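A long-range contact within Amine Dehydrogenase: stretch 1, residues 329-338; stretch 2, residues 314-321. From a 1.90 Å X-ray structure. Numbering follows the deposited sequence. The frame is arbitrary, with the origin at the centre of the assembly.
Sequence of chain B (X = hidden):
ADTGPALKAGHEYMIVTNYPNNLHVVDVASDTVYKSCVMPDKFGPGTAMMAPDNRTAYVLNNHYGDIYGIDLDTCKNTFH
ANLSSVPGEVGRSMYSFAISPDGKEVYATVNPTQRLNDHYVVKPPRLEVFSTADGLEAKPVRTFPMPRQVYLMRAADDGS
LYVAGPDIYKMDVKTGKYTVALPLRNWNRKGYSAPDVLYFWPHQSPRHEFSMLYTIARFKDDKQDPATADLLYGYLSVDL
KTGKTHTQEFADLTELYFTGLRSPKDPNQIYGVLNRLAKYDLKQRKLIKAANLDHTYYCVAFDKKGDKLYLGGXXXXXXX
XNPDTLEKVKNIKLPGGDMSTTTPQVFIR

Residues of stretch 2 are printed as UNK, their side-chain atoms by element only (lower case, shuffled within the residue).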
# COMPACT_ATOMS: atom_id res chain seq x y z
N VAL B 329 -34.66 -3.26 -8.98
CA VAL B 329 -35.99 -2.68 -8.95
C VAL B 329 -35.89 -1.21 -8.56
O VAL B 329 -36.55 -0.36 -9.16
CB VAL B 329 -36.92 -3.44 -7.95
CG1 VAL B 329 -38.28 -2.75 -7.85
CG2 VAL B 329 -37.09 -4.89 -8.39
N LYS B 330 -35.09 -0.91 -7.54
CA LYS B 330 -34.91 0.48 -7.11
C LYS B 330 -33.73 0.67 -6.18
O LYS B 330 -32.98 -0.27 -5.92
CB LYS B 330 -36.19 1.03 -6.46
CG LYS B 330 -36.68 0.27 -5.25
CD LYS B 330 -37.96 0.88 -4.69
CE LYS B 330 -37.70 2.27 -4.10
NZ LYS B 330 -38.84 2.78 -3.26
N ASN B 331 -33.53 1.91 -5.74
CA ASN B 331 -32.45 2.26 -4.84
C ASN B 331 -32.99 3.07 -3.70
O ASN B 331 -33.80 3.98 -3.90
CB ASN B 331 -31.38 3.11 -5.54
CG ASN B 331 -30.59 2.33 -6.55
OD1 ASN B 331 -30.86 2.38 -7.75
ND2 ASN B 331 -29.60 1.58 -6.07
N ILE B 332 -32.55 2.73 -2.49
CA ILE B 332 -32.95 3.44 -1.29
C ILE B 332 -31.74 4.32 -0.97
O ILE B 332 -30.65 3.81 -0.72
CB ILE B 332 -33.23 2.47 -0.11
CG1 ILE B 332 -34.40 1.55 -0.45
CG2 ILE B 332 -33.51 3.26 1.18
CD1 ILE B 332 -34.62 0.46 0.57
N LYS B 333 -31.93 5.63 -1.05
CA LYS B 333 -30.85 6.56 -0.75
C LYS B 333 -30.90 6.87 0.75
O LYS B 333 -31.92 7.34 1.25
CB LYS B 333 -31.01 7.84 -1.58
CG LYS B 333 -30.01 8.97 -1.27
CD LYS B 333 -28.58 8.60 -1.64
CE LYS B 333 -28.41 8.33 -3.15
NZ LYS B 333 -27.00 7.98 -3.52
N LEU B 334 -29.82 6.54 1.46
CA LEU B 334 -29.74 6.78 2.90
C LEU B 334 -29.17 8.15 3.24
O LEU B 334 -28.27 8.65 2.55
CB LEU B 334 -28.84 5.73 3.55
CG LEU B 334 -29.20 4.26 3.44
CD1 LEU B 334 -28.08 3.44 4.04
CD2 LEU B 334 -30.51 4.02 4.16
N PRO B 335 -29.70 8.79 4.29
CA PRO B 335 -29.18 10.10 4.68
C PRO B 335 -27.73 9.93 5.17
O PRO B 335 -27.41 8.92 5.80
CB PRO B 335 -30.11 10.50 5.84
CG PRO B 335 -31.40 9.85 5.47
CD PRO B 335 -30.95 8.48 5.00
N GLY B 336 -26.87 10.90 4.87
CA GLY B 336 -25.49 10.82 5.30
C GLY B 336 -24.51 10.31 4.27
O GLY B 336 -24.61 10.64 3.09
N GLY B 337 -23.56 9.48 4.70
CA GLY B 337 -22.57 8.97 3.77
C GLY B 337 -22.41 7.46 3.64
O GLY B 337 -23.39 6.71 3.67
N ASP B 338 -21.17 7.03 3.48
CA ASP B 338 -20.83 5.63 3.30
C ASP B 338 -21.25 4.64 4.38
O ASP B 338 -21.08 4.90 5.57
CB ASP B 338 -19.33 5.51 3.07
CG ASP B 338 -18.86 6.15 1.78
OD1 ASP B 338 -19.52 7.07 1.26
OD2 ASP B 338 -17.82 5.72 1.28
N UNK B 314 -20.48 -0.20 1.33
CA UNK B 314 -19.92 0.72 0.33
C UNK B 314 -20.37 2.20 0.47
O UNK B 314 -19.98 2.86 1.44
c UNK B 314 -20.00 1.12 -2.20
o UNK B 314 -19.20 -0.95 -1.30
c UNK B 314 -20.14 0.11 -1.10
N UNK B 315 -21.20 2.70 -0.45
CA UNK B 315 -21.66 4.07 -0.43
C UNK B 315 -22.91 4.21 0.43
O UNK B 315 -23.15 3.38 1.29
c UNK B 315 -20.67 4.75 -2.68
c UNK B 315 -20.68 4.42 -4.03
c UNK B 315 -19.51 5.26 -2.13
c UNK B 315 -21.92 4.58 -1.85
c UNK B 315 -19.54 4.59 -4.82
c UNK B 315 -18.39 5.10 -4.25
c UNK B 315 -18.37 5.44 -2.91
N UNK B 316 -23.73 5.22 0.15
CA UNK B 316 -24.94 5.47 0.92
C UNK B 316 -26.26 4.99 0.32
O UNK B 316 -27.31 5.49 0.71
c UNK B 316 -25.21 7.83 0.08
o UNK B 316 -25.09 7.37 -1.05
n UNK B 316 -25.49 9.10 0.31
c UNK B 316 -25.05 6.95 1.29
N UNK B 317 -26.22 4.05 -0.61
CA UNK B 317 -27.47 3.56 -1.19
C UNK B 317 -27.64 2.04 -1.18
O UNK B 317 -26.68 1.28 -1.32
o UNK B 317 -25.56 3.93 -3.73
o UNK B 317 -27.11 2.52 -4.35
c UNK B 317 -26.71 3.46 -3.64
c UNK B 317 -27.67 4.09 -2.63
N UNK B 318 -28.88 1.61 -0.93
CA UNK B 318 -29.23 0.19 -0.95
C UNK B 318 -29.80 -0.09 -2.33
O UNK B 318 -30.64 0.66 -2.83
c UNK B 318 -30.34 -0.14 0.06
c UNK B 318 -30.13 1.35 2.01
c UNK B 318 -30.22 -0.08 1.58
c UNK B 318 -29.03 -0.88 2.06
N UNK B 319 -29.33 -1.15 -2.97
CA UNK B 319 -29.88 -1.52 -4.27
C UNK B 319 -30.91 -2.59 -3.93
O UNK B 319 -30.67 -3.43 -3.07
c UNK B 319 -28.79 -2.08 -5.18
N UNK B 320 -32.09 -2.50 -4.52
CA UNK B 320 -33.13 -3.49 -4.28
C UNK B 320 -33.27 -4.29 -5.56
O UNK B 320 -33.51 -3.72 -6.62
c UNK B 320 -34.50 -2.87 -3.91
c UNK B 320 -34.34 -1.92 -2.74
c UNK B 320 -35.49 -3.97 -3.55
N UNK B 321 -33.10 -5.60 -5.45
CA UNK B 321 -33.18 -6.50 -6.58
C UNK B 321 -34.31 -7.51 -6.48
O UNK B 321 -34.77 -7.85 -5.39
c UNK B 321 -30.82 -6.62 -7.51
c UNK B 321 -30.47 -7.09 -8.78
c UNK B 321 -29.48 -6.47 -9.53
c UNK B 321 -30.15 -5.51 -7.01
c UNK B 321 -31.88 -7.30 -6.72
c UNK B 321 -29.16 -4.88 -7.75
c UNK B 321 -28.82 -5.37 -9.02

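Position 314 carries three side-chain atoms, one carbon bearing an oxygen and a second carbon. Its CB points away from stretch 1, and contact is left to the backbone, where its O lies 3.2 Å from CB of Asp338. The pattern is that of Thr314. At position 315, one carbon leads to a ring of six carbons with no heteroatom. This side chain also starts away from stretch 1, yet the ring edge reaches Asp338. It is Phe315, with CD2 of Phe315 3.8 Å from OD2 of Asp338.

Position 316 has two carbons, the second carrying one oxygen and one nitrogen, set against Lys333, Gly336 and Gly337. An amide so close to the backbone is asparagine, and both of its ends are used. ND2 of Asn316 donates to O of Gly336 at 3.3 Å, while OD1 of Asn316 accepts from NZ of Lys333 at 3.2 Å. Its backbone joins in as well, because N of Leu334 donates to O of Asn316 at 2.8 Å. CB of Asn316 comes as close as 2.9 Å to O of Gly337.

At position 317 two carbons end in two oxygens, near Asn331 and Lys333: a carboxylate on a short stem, hence Asp317. Its OD1 lies 4.3 Å from NZ of Lys333, opposite charges near each other but beyond a salt bridge, and both carboxylate oxygens are hydrogen-bonded elsewhere in the structure.

Position 318 has four carbons, forked at the second, that lie against Leu334 and Ile332; this is Leu318. Its CD2 packs 3.4 Å from CG of Leu334, and its CB lies 3.9 Å from CB of Ile332. A lone carbon at position 319, its CB, lies 3.9 Å from ND2 of Asn331 and means Ala319. Position 320 forks at its first carbon into two more and meets Ile332, giving Val320, whose CG2 is 4.1 Å from CD1 of Ile332. Position 321 again shows one carbon and a six-carbon ring; its CB points away from stretch 1, which the side chain does not touch. This is Phe321, its CG 5.3 Å from N of Val329.

The contact is an antiparallel strand pairing extended by a polar clasp. Leu318 and Ile332 exchange N-to-O hydrogen bonds, each 2.8 Å, and N of Val320 donates to O of Lys330 at 2.8 Å. O of Val320 receives N of Val329 at 2.7 Å and, weakly, N of Lys330 at 3.4 Å. Alternation along the strands places Leu318, Val320 and Ile332 on one face, where their apolar side chains pack, and Asp317, Ala319, Asn331 and Lys333 on the other. Beyond the strands, Asn316 ties the loop after strand 329-333 to stretch 2 through both backbone and side chain.

Stretch 2, residues 314-321: TFNDLAVF
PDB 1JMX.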